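Local coordinates for protein alkaline phosphatase (Thermus thermophilus, PDB 7KWD) that probably hydrolyses phosphate monoesters as a homodimeric alkaline phosphatase that carries zinc and magnesium ions in its active site, at residues A[26-31]-A[454-459]; A[84-89]-A[105-110]. All coordinates share one frame; numbering follows the deposited sequence.

Contact 1: A[26-31]-A[454-459]; sequences GALQNQ and LVDNTH
Asn30 and Ala27, in the loop ahead of strand 40-46, pack against strand 454-456 in a buried contact of the alkaline phosphatase fold. Asn30 CG is anti to the backbone N (chi1 177°), which puts it beside Val455 CG1. Asn30 ND2 gives a nearly straight hydrogen bond (171°) to Leu454 O at 2.8 Å and a second to Leu452 O. The donor stands above the carbonyl plane of Leu454. Ala27 CB rests 4.0 Å from Leu454 CG. A water links the backbones: it probably donates to Asn30 O at 2.9 Å and accepts from Asp456 N at 3.1 Å. Leu28 CD1 reaches Asp456 CB at 3.9 Å, the two side chains side by side. Asp456 OD2 accepts from Thr458 N at 3.2 Å, capping the turn into helix 459-468. Thr458 OG1 also donates to it, at 2.6 Å, on its anti lone pair. Asp456 OD1 forms a salt bridge with Lys107. An alanine here would probably leave Lys107 without its counter-charge and the turn without its cap. The loop is thus fixed by side-chain amide bonds, a bridging water and an Ala27 N bond to Glu72 of the second subunit, around apolar Ala27 and Leu454.

Contact 2: A[84-89]-A[105-110]; sequences NTYSLT and GVKTVN
Lys107 and Tyr86 meet at the tight end of this loop-to-loop contact. Lys107 NZ donates to Tyr86 O at 2.7 Å and also sits over one face of the Tyr86 ring. This is a cation-pi contact, with NZ 4.0 Å from the ring centroid and 28° off the ring normal. The Tyr86 ring carbon CE1 also touches Lys107 CE at 3.7 Å. A bend at chi2 (-85°) turns Lys107 CD toward Tyr86 O, and the chain then runs extended to NZ. NZ also meets Asp456 and Asn457. The ammonium group is therefore likely to stay charged.

In the middle, Leu88 N donates to Thr108 O at 3.1 Å. The CB atoms of Leu88 and Lys107 approach to 3.9 Å. The Leu88 side is looser: CD2 comes only within 4.4 Å of Val109 CG2, and Leu88 is partly exposed. At the far end, Ser87 OG lies 2.8 Å from Asn110 OD1, but its proton may instead go to Ser90 O. A water donates to Ser87 OG and accepts from Asn110 N.

Asn110 ND2 bonds to Ser331 of the second subunit, and its side chain is about 10 Å from a bound zinc ion. The two segments flank helix 95-104, one before it and one after. This helix starts at Ser95, the predicted phosphoserine intermediate. Its Ala97 touches Ser87, Thr108 and Asn110, while Ala482 of helix 479-487 packs on Leu88, Thr89 and Val109.

How the contacts relate
The centres of the two contacts are 12 Å apart, on the same side of the chain's centre. Along the chain, both segments of contact 2 come between those of contact 1. The order is 26-31, 84-89, 105-110 and 454-459. Strand 80-84 pairs in parallel with strand 454-456 and brings the two sites together. They also touch directly: Asn457 OD1 lies 2.8 Å from Lys107 NZ, a probable hydrogen bond, and Thr458 CB packs 3.5 Å from Gly105 O. Both contacts reach the second subunit. Together they probably tie the N-terminal loop and the surroundings of helix 95-104 to the dimer interface.

Contact 1: A[26-31]-A[454-459]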
ATOM      1  N   GLY A  26     -11.379  10.192  15.202  1.00 27.81           N
ATOM      2  CA  GLY A  26     -10.470   9.231  14.605  1.00 27.42           C
ATOM      3  C   GLY A  26     -11.161   8.015  14.015  1.00 28.40           C
ATOM      4  O   GLY A  26     -12.381   7.838  14.098  1.00 22.69           O
ATOM      5  N   ALA A  27     -10.334   7.144  13.420  1.00 20.00           N
ATOM      6  CA  ALA A  27     -10.864   6.006  12.678  1.00 23.52           C
ATOM      7  C   ALA A  27     -11.611   5.061  13.596  1.00 22.19           C
ATOM      8  O   ALA A  27     -12.548   4.375  13.170  1.00 23.30           O
ATOM      9  CB  ALA A  27      -9.740   5.260  11.960  1.00 24.86           C
ATOM     10  N   LEU A  28     -11.233   5.024  14.861  1.00 23.21           N
ATOM     11  CA  LEU A  28     -11.899   4.109  15.780  1.00 24.31           C
ATOM     12  C   LEU A  28     -13.360   4.489  15.956  1.00 25.11           C
ATOM     13  O   LEU A  28     -14.218   3.610  16.070  1.00 30.03           O
ATOM     14  CB  LEU A  28     -11.157   4.115  17.109  1.00 26.96           C
ATOM     15  CG  LEU A  28     -11.560   3.054  18.128  1.00 43.00           C
ATOM     16  CD1 LEU A  28     -11.797   1.654  17.573  1.00 40.56           C
ATOM     17  CD2 LEU A  28     -10.417   3.079  19.163  1.00 41.39           C
ATOM     18  N   GLN A  29     -13.671   5.785  15.929  1.00 21.84           N
ATOM     19  CA  GLN A  29     -15.044   6.234  16.081  1.00 25.66           C
ATOM     20  C   GLN A  29     -15.784   6.305  14.748  1.00 24.41           C
ATOM     21  O   GLN A  29     -16.930   6.761  14.709  1.00 24.78           O
ATOM     22  CB  GLN A  29     -15.065   7.584  16.792  1.00 25.53           C
ATOM     23  CG  GLN A  29     -14.447   7.556  18.210  1.00 30.13           C
ATOM     24  CD  GLN A  29     -15.174   6.610  19.171  1.00 31.26           C
ATOM     25  OE1 GLN A  29     -14.552   5.871  19.942  1.00 35.20           O
ATOM     26  NE2 GLN A  29     -16.487   6.638  19.133  1.00 23.80           N
ATOM     27  N   ASN A  30     -15.157   5.863  13.664  1.00 22.24           N
ATOM     28  CA  ASN A  30     -15.802   5.775  12.356  1.00 24.55           C
ATOM     29  C   ASN A  30     -16.385   4.375  12.251  1.00 24.18           C
ATOM     30  O   ASN A  30     -15.666   3.418  11.959  1.00 20.38           O
ATOM     31  CB  ASN A  30     -14.825   6.044  11.220  1.00 22.14           C
ATOM     32  CG  ASN A  30     -15.477   5.882   9.860  1.00 18.97           C
ATOM     33  OD1 ASN A  30     -16.662   6.163   9.698  1.00 22.46           O
ATOM     34  ND2 ASN A  30     -14.719   5.422   8.884  1.00 25.63           N
ATOM     35  N   GLN A  31     -17.676   4.245  12.557  1.00 24.23           N
ATOM     36  CA  GLN A  31     -18.349   2.960  12.733  1.00 24.16           C
ATOM     37  C   GLN A  31     -19.582   2.916  11.846  1.00 25.17           C
ATOM     38  O   GLN A  31     -20.724   2.844  12.327  1.00 24.17           O
ATOM     39  CB  GLN A  31     -18.709   2.740  14.209  1.00 25.16           C
ATOM     40  CG  GLN A  31     -17.458   2.620  15.057  1.00 23.44           C
ATOM     41  CD  GLN A  31     -17.702   2.224  16.501  1.00 25.02           C
ATOM     42  OE1 GLN A  31     -18.784   1.780  16.892  1.00 22.66           O
ATOM     43  NE2 GLN A  31     -16.661   2.377  17.308  1.00 27.68           N
ATOM     44  N   LEU A 454     -12.062   4.926   6.224  1.00 19.56           N
ATOM     45  CA  LEU A 454     -11.005   4.273   6.991  1.00 19.79           C
ATOM     46  C   LEU A 454     -11.594   3.923   8.338  1.00 18.90           C
ATOM     47  O   LEU A 454     -11.946   4.824   9.100  1.00 19.43           O
ATOM     48  CB  LEU A 454      -9.782   5.159   7.168  1.00 19.95           C
ATOM     49  CG  LEU A 454      -8.744   4.609   8.153  1.00 22.20           C
ATOM     50  CD1 LEU A 454      -8.086   3.333   7.628  1.00 26.79           C
ATOM     51  CD2 LEU A 454      -7.685   5.624   8.449  1.00 21.30           C
ATOM     52  N   VAL A 455     -11.718   2.622   8.620  1.00 18.65           N
ATOM     53  CA  VAL A 455     -12.271   2.148   9.878  1.00 20.11           C
ATOM     54  C   VAL A 455     -11.217   1.326  10.581  1.00 21.81           C
ATOM     55  O   VAL A 455     -10.181   0.992  10.014  1.00 22.42           O
ATOM     56  CB  VAL A 455     -13.554   1.316   9.699  1.00 19.51           C
ATOM     57  CG1 VAL A 455     -14.613   2.109   8.963  1.00 22.85           C
ATOM     58  CG2 VAL A 455     -13.258  -0.009   9.031  1.00 21.11           C
ATOM     59  N   ASP A 456     -11.507   0.970  11.814  1.00 20.42           N
ATOM     60  CA  ASP A 456     -10.603   0.107  12.565  1.00 21.18           C
ATOM     61  C   ASP A 456     -10.928  -1.340  12.257  1.00 22.73           C
ATOM     62  O   ASP A 456     -12.070  -1.678  11.948  1.00 19.37           O
ATOM     63  CB  ASP A 456     -10.709   0.374  14.061  1.00 20.28           C
ATOM     64  CG  ASP A 456      -9.614  -0.307  14.841  1.00 23.56           C
ATOM     65  OD1 ASP A 456      -8.435   0.075  14.653  1.00 22.74           O
ATOM     66  OD2 ASP A 456      -9.939  -1.230  15.614  1.00 22.47           O
ATOM     67  N   ASN A 457      -9.912  -2.214  12.339  1.00 20.32           N
ATOM     68  CA  ASN A 457     -10.212  -3.605  12.016  1.00 21.52           C
ATOM     69  C   ASN A 457     -11.281  -4.169  12.954  1.00 20.27           C
ATOM     70  O   ASN A 457     -12.058  -5.050  12.549  1.00 17.10           O
ATOM     71  CB  ASN A 457      -8.927  -4.443  11.978  1.00 20.17           C
ATOM     72  CG  ASN A 457      -8.100  -4.429  13.268  1.00 24.95           C
ATOM     73  OD1 ASN A 457      -8.417  -3.777  14.269  1.00 22.46           O
ATOM     74  ND2 ASN A 457      -7.010  -5.174  13.229  1.00 22.20           N
ATOM     75  N   THR A 458     -11.404  -3.623  14.168  1.00 19.56           N
ATOM     76  CA  THR A 458     -12.444  -4.122  15.061  1.00 23.50           C
ATOM     77  C   THR A 458     -13.836  -3.841  14.518  1.00 24.96           C
ATOM     78  O   THR A 458     -14.811  -4.434  14.977  1.00 21.60           O
ATOM     79  CB  THR A 458     -12.359  -3.500  16.455  1.00 25.24           C
ATOM     80  OG1 THR A 458     -12.304  -2.064  16.365  1.00 18.94           O
ATOM     81  CG2 THR A 458     -11.111  -4.022  17.166  1.00 22.48           C
ATOM     82  N   HIS A 459     -13.959  -2.940  13.558  1.00 24.50           N
ATOM     83  CA  HIS A 459     -15.288  -2.658  13.037  1.00 22.12           C
ATOM     84  C   HIS A 459     -15.838  -3.824  12.234  1.00 19.10           C
ATOM     85  O   HIS A 459     -17.063  -3.939  12.062  1.00 21.93           O
ATOM     86  CB  HIS A 459     -15.280  -1.413  12.184  1.00 27.32           C
ATOM     87  CG  HIS A 459     -16.646  -0.884  11.929  1.00 23.32           C
ATOM     88  ND1 HIS A 459     -17.498  -0.527  12.951  1.00 25.13           N
ATOM     89  CD2 HIS A 459     -17.338  -0.722  10.780  1.00 26.70           C
ATOM     90  CE1 HIS A 459     -18.647  -0.131  12.435  1.00 26.42           C
ATOM     91  NE2 HIS A 459     -18.571  -0.230  11.121  1.00 27.40           N
TER
HETATM   92  O   HOH W   1     -14.001   1.642  13.445  1.00 22.61           O

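Contact 2: A[84-89]-A[105-110]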
ATOM      1  N   ASN A  84      -7.543  -0.144   9.557  1.00 22.51           N
ATOM      2  CA  ASN A  84      -6.307  -0.130  10.336  1.00 22.77           C
ATOM      3  C   ASN A  84      -6.109  -1.496  10.993  1.00 27.51           C
ATOM      4  O   ASN A  84      -7.055  -2.100  11.515  1.00 24.20           O
ATOM      5  CB  ASN A  84      -6.350   0.981  11.392  1.00 22.68           C
ATOM      6  CG  ASN A  84      -5.861   2.309  10.856  1.00 22.97           C
ATOM      7  OD1 ASN A  84      -4.946   2.374  10.021  1.00 21.69           O
ATOM      8  ND2 ASN A  84      -6.468   3.389  11.324  1.00 22.21           N
ATOM      9  N   THR A  85      -4.869  -1.998  10.946  1.00 21.00           N
ATOM     10  CA  THR A  85      -4.594  -3.365  11.365  1.00 23.78           C
ATOM     11  C   THR A  85      -3.774  -3.458  12.641  1.00 23.79           C
ATOM     12  O   THR A  85      -3.478  -4.571  13.089  1.00 24.67           O
ATOM     13  CB  THR A  85      -3.848  -4.099  10.260  1.00 20.27           C
ATOM     14  OG1 THR A  85      -2.622  -3.380   9.985  1.00 19.95           O
ATOM     15  CG2 THR A  85      -4.698  -4.158   9.021  1.00 18.26           C
ATOM     16  N   TYR A  86      -3.357  -2.338  13.206  1.00 21.70           N
ATOM     17  CA  TYR A  86      -2.519  -2.405  14.394  1.00 24.59           C
ATOM     18  C   TYR A  86      -3.196  -3.170  15.529  1.00 27.46           C
ATOM     19  O   TYR A  86      -4.420  -3.148  15.709  1.00 24.23           O
ATOM     20  CB  TYR A  86      -2.119  -1.016  14.859  1.00 25.77           C
ATOM     21  CG  TYR A  86      -3.201   0.002  15.079  1.00 27.21           C
ATOM     22  CD1 TYR A  86      -3.861   0.104  16.297  1.00 30.55           C
ATOM     23  CD2 TYR A  86      -3.490   0.935  14.102  1.00 32.03           C
ATOM     24  CE1 TYR A  86      -4.828   1.095  16.507  1.00 25.71           C
ATOM     25  CE2 TYR A  86      -4.430   1.904  14.298  1.00 32.44           C
ATOM     26  CZ  TYR A  86      -5.097   1.981  15.506  1.00 32.95           C
ATOM     27  OH  TYR A  86      -6.032   2.961  15.696  1.00 39.34           O
ATOM     28  N   SER A  87      -2.375  -3.884  16.289  1.00 26.20           N
ATOM     29  CA  SER A  87      -2.860  -4.637  17.441  1.00 23.17           C
ATOM     30  C   SER A  87      -2.723  -3.762  18.694  1.00 23.63           C
ATOM     31  O   SER A  87      -2.420  -2.566  18.606  1.00 22.44           O
ATOM     32  CB  SER A  87      -2.087  -5.951  17.556  1.00 22.58           C
ATOM     33  OG  SER A  87      -0.709  -5.685  17.671  1.00 26.90           O
ATOM     34  N   LEU A  88      -2.887  -4.357  19.877  1.00 25.79           N
ATOM     35  CA  LEU A  88      -3.031  -3.552  21.096  1.00 23.31           C
ATOM     36  C   LEU A  88      -1.738  -2.822  21.473  1.00 24.17           C
ATOM     37  O   LEU A  88      -1.793  -1.675  21.950  1.00 21.69           O
ATOM     38  CB  LEU A  88      -3.503  -4.446  22.237  1.00 25.48           C
ATOM     39  CG  LEU A  88      -3.791  -3.796  23.593  1.00 26.63           C
ATOM     40  CD1 LEU A  88      -4.650  -2.556  23.442  1.00 27.41           C
ATOM     41  CD2 LEU A  88      -4.462  -4.852  24.461  1.00 26.46           C
ATOM     42  N   THR A  89      -0.578  -3.464  21.269  1.00 28.30           N
ATOM     43  CA  THR A  89       0.713  -2.906  21.651  1.00 27.02           C
ATOM     44  C   THR A  89       1.698  -2.761  20.492  1.00 28.67           C
ATOM     45  O   THR A  89       2.828  -2.321  20.726  1.00 33.79           O
ATOM     46  CB  THR A  89       1.389  -3.768  22.740  1.00 28.06           C
ATOM     47  OG1 THR A  89       1.702  -5.070  22.232  1.00 26.73           O
ATOM     48  CG2 THR A  89       0.487  -3.912  23.911  1.00 28.57           C
ATOM     49  N   GLY A 105     -13.935  -8.134  18.185  1.00 22.38           N
ATOM     50  CA  GLY A 105     -14.233  -6.715  18.230  1.00 22.30           C
ATOM     51  C   GLY A 105     -13.346  -5.897  19.139  1.00 22.71           C
ATOM     52  O   GLY A 105     -13.687  -4.751  19.448  1.00 22.86           O
ATOM     53  N   VAL A 106     -12.225  -6.445  19.583  1.00 24.55           N
ATOM     54  CA  VAL A 106     -11.344  -5.764  20.514  1.00 20.16           C
ATOM     55  C   VAL A 106      -9.907  -6.049  20.099  1.00 19.95           C
ATOM     56  O   VAL A 106      -9.611  -7.067  19.461  1.00 22.81           O
ATOM     57  CB  VAL A 106     -11.562  -6.191  21.994  1.00 25.12           C
ATOM     58  CG1 VAL A 106     -12.938  -5.889  22.460  1.00 23.45           C
ATOM     59  CG2 VAL A 106     -11.266  -7.651  22.182  1.00 25.18           C
ATOM     60  N   LYS A 107      -9.021  -5.135  20.458  1.00 21.14           N
ATOM     61  CA  LYS A 107      -7.599  -5.308  20.203  1.00 22.80           C
ATOM     62  C   LYS A 107      -7.041  -6.261  21.236  1.00 26.69           C
ATOM     63  O   LYS A 107      -7.390  -6.178  22.423  1.00 26.70           O
ATOM     64  CB  LYS A 107      -6.856  -3.984  20.293  1.00 24.76           C
ATOM     65  CG  LYS A 107      -7.453  -2.873  19.444  1.00 28.53           C
ATOM     66  CD  LYS A 107      -6.926  -2.964  18.027  1.00 26.76           C
ATOM     67  CE  LYS A 107      -7.117  -1.682  17.232  1.00 24.85           C
ATOM     68  NZ  LYS A 107      -6.866  -1.911  15.762  1.00 24.83           N
ATOM     69  N   THR A 108      -6.196  -7.181  20.781  1.00 22.95           N
ATOM     70  CA  THR A 108      -5.481  -8.109  21.651  1.00 25.12           C
ATOM     71  C   THR A 108      -3.991  -7.998  21.369  1.00 26.94           C
ATOM     72  O   THR A 108      -3.546  -7.314  20.443  1.00 25.30           O
ATOM     73  CB  THR A 108      -5.951  -9.557  21.458  1.00 25.88           C
ATOM     74  OG1 THR A 108      -5.681  -9.974  20.110  1.00 31.42           O
ATOM     75  CG2 THR A 108      -7.434  -9.638  21.704  1.00 26.30           C
ATOM     76  N   VAL A 109      -3.230  -8.621  22.237  1.00 24.41           N
ATOM     77  CA  VAL A 109      -1.795  -8.753  22.062  1.00 26.53           C
ATOM     78  C   VAL A 109      -1.540  -9.842  21.034  1.00 33.00           C
ATOM     79  O   VAL A 109      -2.262 -10.850  20.988  1.00 30.37           O
ATOM     80  CB  VAL A 109      -1.153  -9.074  23.413  1.00 30.03           C
ATOM     81  CG1 VAL A 109       0.244  -9.570  23.193  1.00 40.16           C
ATOM     82  CG2 VAL A 109      -1.215  -7.818  24.320  1.00 30.47           C
ATOM     83  N   ASN A 110      -0.515  -9.646  20.198  1.00 29.34           N
ATOM     84  CA  ASN A 110      -0.173 -10.640  19.185  1.00 31.81           C
ATOM     85  C   ASN A 110       0.063 -11.988  19.846  1.00 40.19           C
ATOM     86  O   ASN A 110       0.822 -12.078  20.821  1.00 34.48           O
ATOM     87  CB  ASN A 110       1.091 -10.213  18.412  1.00 29.13           C
ATOM     88  CG  ASN A 110       0.881  -8.935  17.573  1.00 35.53           C
ATOM     89  OD1 ASN A 110      -0.246  -8.451  17.425  1.00 27.34           O
ATOM     90  ND2 ASN A 110       1.982  -8.388  17.023  1.00 32.93           N
TER
HETATM   91  O   HOH W   2       0.194  -6.519  20.428  1.00 31.41           O